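Local coordinates for protein nucleotidyl transferase (Methanothermobacter thermautotrophicus, PDB 6PLJ) that probably acts as a nucleotidyltransferase with a MobA-like NTP transferase domain, in a methanogen whose cell wall contains pseudomurein, at residues Gly59-Val62 with Ile63-Thr66; Asn221-Ser224 with Asp225-Arg228. All blocks are in the same frame, centred on the assembly; numbering follows the deposited sequence.

Contact 1. Residues Gly59-Val62 with Ile63-Thr66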
loop_
_atom_site.group_PDB
_atom_site.type_symbol
_atom_site.label_atom_id
_atom_site.label_comp_id
_atom_site.label_asym_id
_atom_site.label_seq_id
_atom_site.Cartn_x
_atom_site.Cartn_y
_atom_site.Cartn_z
ATOM N N GLY A 59 -5.281 -6.016 17.987
ATOM C CA GLY A 59 -4.525 -7.105 18.634
ATOM C C GLY A 59 -3.239 -7.535 17.931
ATOM O O GLY A 59 -2.552 -8.451 18.385
ATOM N N VAL A 60 -2.883 -6.862 16.836
ATOM C CA VAL A 60 -1.668 -7.179 16.082
ATOM C C VAL A 60 -0.936 -5.852 15.857
ATOM O O VAL A 60 -1.034 -4.956 16.696
ATOM C CB VAL A 60 -1.989 -7.961 14.782
ATOM C CG1 VAL A 60 -2.532 -9.346 15.125
ATOM C CG2 VAL A 60 -2.961 -7.205 13.888
ATOM N N THR A 61 -0.158 -5.745 14.783
ATOM C CA THR A 61 0.490 -4.498 14.399
ATOM C C THR A 61 -0.164 -3.927 13.144
ATOM O O THR A 61 -0.897 -4.610 12.420
ATOM C CB THR A 61 1.955 -4.762 14.055
ATOM O OG1 THR A 61 2.006 -5.766 13.042
ATOM C CG2 THR A 61 2.747 -5.235 15.270
ATOM N N VAL A 62 0.139 -2.665 12.874
ATOM C CA VAL A 62 -0.302 -2.008 11.655
ATOM C C VAL A 62 0.019 -2.869 10.439
ATOM O O VAL A 62 -0.831 -3.070 9.589
ATOM C CB VAL A 62 0.351 -0.599 11.546
ATOM C CG1 VAL A 62 0.288 -0.016 10.132
ATOM C CG2 VAL A 62 -0.324 0.352 12.523
ATOM N N ILE A 63 1.266 -3.334 10.331
ATOM C CA ILE A 63 1.642 -4.082 9.130
ATOM C C ILE A 63 0.875 -5.399 9.016
ATOM O O ILE A 63 0.440 -5.767 7.923
ATOM C CB ILE A 63 3.173 -4.281 8.992
ATOM C CG1 ILE A 63 3.513 -4.909 7.631
ATOM C CG2 ILE A 63 3.768 -5.120 10.122
ATOM C CD1 ILE A 63 3.067 -4.088 6.437
ATOM N N GLU A 64 0.662 -6.076 10.137
ATOM C CA GLU A 64 -0.141 -7.298 10.115
ATOM C C GLU A 64 -1.571 -6.985 9.678
ATOM O O GLU A 64 -2.176 -7.769 8.941
ATOM C CB GLU A 64 -0.153 -7.984 11.484
ATOM C CG GLU A 64 1.145 -8.687 11.830
ATOM C CD GLU A 64 1.234 -9.055 13.300
ATOM O OE1 GLU A 64 0.843 -10.197 13.656
ATOM O OE2 GLU A 64 1.712 -8.213 14.088
ATOM N N ALA A 65 -2.118 -5.864 10.138
ATOM C CA ALA A 65 -3.460 -5.462 9.719
ATOM C C ALA A 65 -3.555 -5.250 8.213
ATOM O O ALA A 65 -4.492 -5.712 7.563
ATOM C CB ALA A 65 -3.903 -4.226 10.465
ATOM N N THR A 66 -2.576 -4.554 7.652
ATOM C CA THR A 66 -2.556 -4.322 6.213
ATOM C C THR A 66 -2.481 -5.631 5.440
ATOM O O THR A 66 -3.236 -5.834 4.500
ATOM C CB THR A 66 -1.380 -3.439 5.810
ATOM O OG1 THR A 66 -1.539 -2.171 6.444
ATOM C CG2 THR A 66 -1.307 -3.251 4.312
#

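Contact 2. Residues Asn221-Ser224 with Asp225-Arg228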
loop_
_atom_site.group_PDB
_atom_site.type_symbol
_atom_site.label_atom_id
_atom_site.label_comp_id
_atom_site.label_asym_id
_atom_site.label_seq_id
_atom_site.Cartn_x
_atom_site.Cartn_y
_atom_site.Cartn_z
ATOM N N ASN A 221 1.040 9.051 8.274
ATOM C CA ASN A 221 2.130 9.984 8.077
ATOM C C ASN A 221 2.418 10.670 9.399
ATOM O O ASN A 221 3.571 10.773 9.826
ATOM C CB ASN A 221 1.767 11.001 7.008
ATOM C CG ASN A 221 2.865 12.012 6.784
ATOM O OD1 ASN A 221 4.040 11.651 6.688
ATOM N ND2 ASN A 221 2.497 13.288 6.715
ATOM N N HIS A 222 1.360 11.162 10.034
ATOM C CA HIS A 222 1.436 11.730 11.382
ATOM C C HIS A 222 0.878 10.762 12.406
ATOM O O HIS A 222 0.082 9.887 12.077
ATOM C CB HIS A 222 0.657 13.054 11.446
ATOM C CG HIS A 222 1.339 14.182 10.748
ATOM N ND1 HIS A 222 2.363 14.901 11.327
ATOM C CD2 HIS A 222 1.174 14.693 9.507
ATOM C CE1 HIS A 222 2.781 15.823 10.479
ATOM N NE2 HIS A 222 2.080 15.714 9.366
ATOM N N TYR A 223 1.269 10.924 13.668
ATOM C CA TYR A 223 0.734 10.096 14.727
ATOM C C TYR A 223 -0.788 10.244 14.819
ATOM O O TYR A 223 -1.495 9.271 15.099
ATOM C CB TYR A 223 1.429 10.397 16.064
ATOM C CG TYR A 223 1.082 9.455 17.177
ATOM C CD1 TYR A 223 1.371 8.091 17.096
ATOM C CD2 TYR A 223 0.466 9.925 18.333
ATOM C CE1 TYR A 223 1.043 7.227 18.127
ATOM C CE2 TYR A 223 0.150 9.069 19.364
ATOM C CZ TYR A 223 0.433 7.734 19.259
ATOM O OH TYR A 223 0.090 6.926 20.310
ATOM N N SER A 224 -1.286 11.449 14.555
ATOM C CA SER A 224 -2.738 11.698 14.524
ATOM C C SER A 224 -3.462 10.792 13.522
ATOM O O SER A 224 -4.603 10.423 13.750
ATOM C CB SER A 224 -3.030 13.170 14.252
ATOM O OG SER A 224 -2.482 13.604 13.029
ATOM N N ASP A 225 -2.798 10.440 12.422
ATOM C CA ASP A 225 -3.384 9.519 11.434
ATOM C C ASP A 225 -3.563 8.136 12.027
ATOM O O ASP A 225 -4.574 7.474 11.809
ATOM C CB ASP A 225 -2.489 9.399 10.199
ATOM C CG ASP A 225 -2.320 10.710 9.447
ATOM O OD1 ASP A 225 -3.310 11.470 9.318
ATOM O OD2 ASP A 225 -1.207 10.953 8.921
ATOM N N TYR A 226 -2.561 7.680 12.776
ATOM C CA TYR A 226 -2.679 6.405 13.461
ATOM C C TYR A 226 -3.831 6.429 14.481
ATOM O O TYR A 226 -4.633 5.508 14.549
ATOM C CB TYR A 226 -1.376 6.035 14.154
ATOM C CG TYR A 226 -1.512 4.992 15.212
ATOM C CD1 TYR A 226 -1.670 3.644 14.878
ATOM C CD2 TYR A 226 -1.477 5.336 16.565
ATOM C CE1 TYR A 226 -1.789 2.674 15.844
ATOM C CE2 TYR A 226 -1.593 4.366 17.540
ATOM C CZ TYR A 226 -1.739 3.038 17.181
ATOM O OH TYR A 226 -1.828 2.057 18.147
ATOM N N LEU A 227 -3.930 7.515 15.238
ATOM C CA LEU A 227 -4.972 7.584 16.257
ATOM C C LEU A 227 -6.350 7.565 15.619
ATOM O O LEU A 227 -7.263 6.937 16.143
ATOM C CB LEU A 227 -4.809 8.813 17.139
ATOM C CG LEU A 227 -3.511 8.850 17.957
ATOM C CD1 LEU A 227 -3.420 10.175 18.687
ATOM C CD2 LEU A 227 -3.436 7.688 18.918
ATOM N N ARG A 228 -6.475 8.237 14.484
ATOM C CA ARG A 228 -7.718 8.233 13.708
ATOM C C ARG A 228 -8.094 6.815 13.254
ATOM O O ARG A 228 -9.231 6.387 13.376
ATOM C CB ARG A 228 -7.582 9.172 12.526
ATOM C CG ARG A 228 -8.817 9.264 11.661
ATOM C CD ARG A 228 -8.594 10.152 10.463
ATOM N NE ARG A 228 -9.758 10.092 9.591
ATOM C CZ ARG A 228 -9.867 10.678 8.411
ATOM N NH1 ARG A 228 -8.863 11.387 7.898
ATOM N NH2 ARG A 228 -10.998 10.536 7.716
HETATM O O HOH W 1 -4.542 12.994 11.376
#

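Contact 1. Residues Gly59-Val62 with Ile63-Thr66
With its hydroxyl set between its own backbone N and carbonyl carbon (chi1 56°), Thr-61 turns OG1 toward the first turn of helix 62-72, where Glu-64, its CG anti to the carbonyl carbon (chi1 -74°), brings a carboxylate to meet it. The result is a worked example of the capping box. At the N-cap, Thr-61 OG1 accepts from Glu-64 N at 3.2 Å along a nearly straight N-H path, and in return donates to Glu-64 OE2 at 2.7 Å; OE2 takes it on its anti lone pair, away from OE1. A weak bond from Thr-61 N to Glu-64 OE2, at 3.2 Å, completes the reciprocal pattern. The helical ladder starts beside it: Ala-65 N reaches Thr-61 O at 2.9 Å, and Thr-66 N reaches Val-62 O at 3.0 Å. Val-60, from the short strand, lies against the glutamate chain, its CB 3.7 Å from Glu-64 CD and its CG2 3.8 Å from Glu-64 CB. Val-60 thus backs the CB methylene and the carboxylate carbon, with OE1 near Val-60 CG1. Ala-92 of helix 86-92 touches both Thr-61 and Glu-64 from outside. Since one hydroxyl is both donor and acceptor, its rotation is largely fixed, and the carboxylate's negative charge, set at the N-terminal end, probably interacts favourably with the helix dipole.

Contact 2. Residues Asn221-Ser224 with Asp225-Arg228
Asp-225 OD2 is gripped by two consecutive backbone amides, His-222 N at 2.8 Å and Asn-221 N at 3.0 Å, and so ties the loop to the N terminus of helix 223-236, the last helix of the chain. Here the carboxylate of the third helical residue reaches back to the N-cap, His-222, and its bond from His-222 N is the N3 side-chain half of a capping box. The histidine N-H points almost straight at OD2 (172°) but arrives from above the carboxylate plane, whereas the asparagine N-H comes in on the anti side, slightly out of that plane. The aspartate's CG stands beside its own backbone N (chi1 -63°), which directs the carboxylate back toward the loop. Asp-225 N in turn bonds His-222 O. His-222 ND1 and Tyr-223 N both bind Asp-41 of helix 36-44, so a second carboxylate joins this helix start to another helix.

Farther along, Tyr-223 and Tyr-226 point the same way, side by side, their planes inclined by 29° and offset so far that there is little face-to-face overlap; Tyr-223 CE1 comes to 3.5 Å from Tyr-226 CD2. Leu-227 crosses a face of the Tyr-223 ring, its CG 4.3 Å from the centroid in a CH-pi contact. With Tyr-223 cut back to an alanine, Leu-227 CG would probably lose the ring face it packs on, and Tyr-226 CD2 its contact with CE1. Beside the aspartate, a water links Ser-224 OG to Asp-225 OD1, donating to the latter at 2.8 Å.

From the N terminus the chain lays down strand 25-31 and helix 36-44, then runs through the hairpin of 56-57 and 60-61 into helix 62-72 at contact 1. That helix start packs on strand 25-31 of the main sheet through Ile-63 and Thr-66. Most of the remaining sheet strands and helices follow before the chain reaches contact 2, where the final helix begins against helix 36-44. Both contacts are local helix starts within continuous stretches, and they stand in series, neither enclosing nor crossing the other. Their centres lie about 15 Å apart, yet they meet in space through Val-62 CG2 and Tyr-226 CD1, 4.3 Å apart, while the Tyr-226 hydroxyl bonds Pro-56 O on the hairpin.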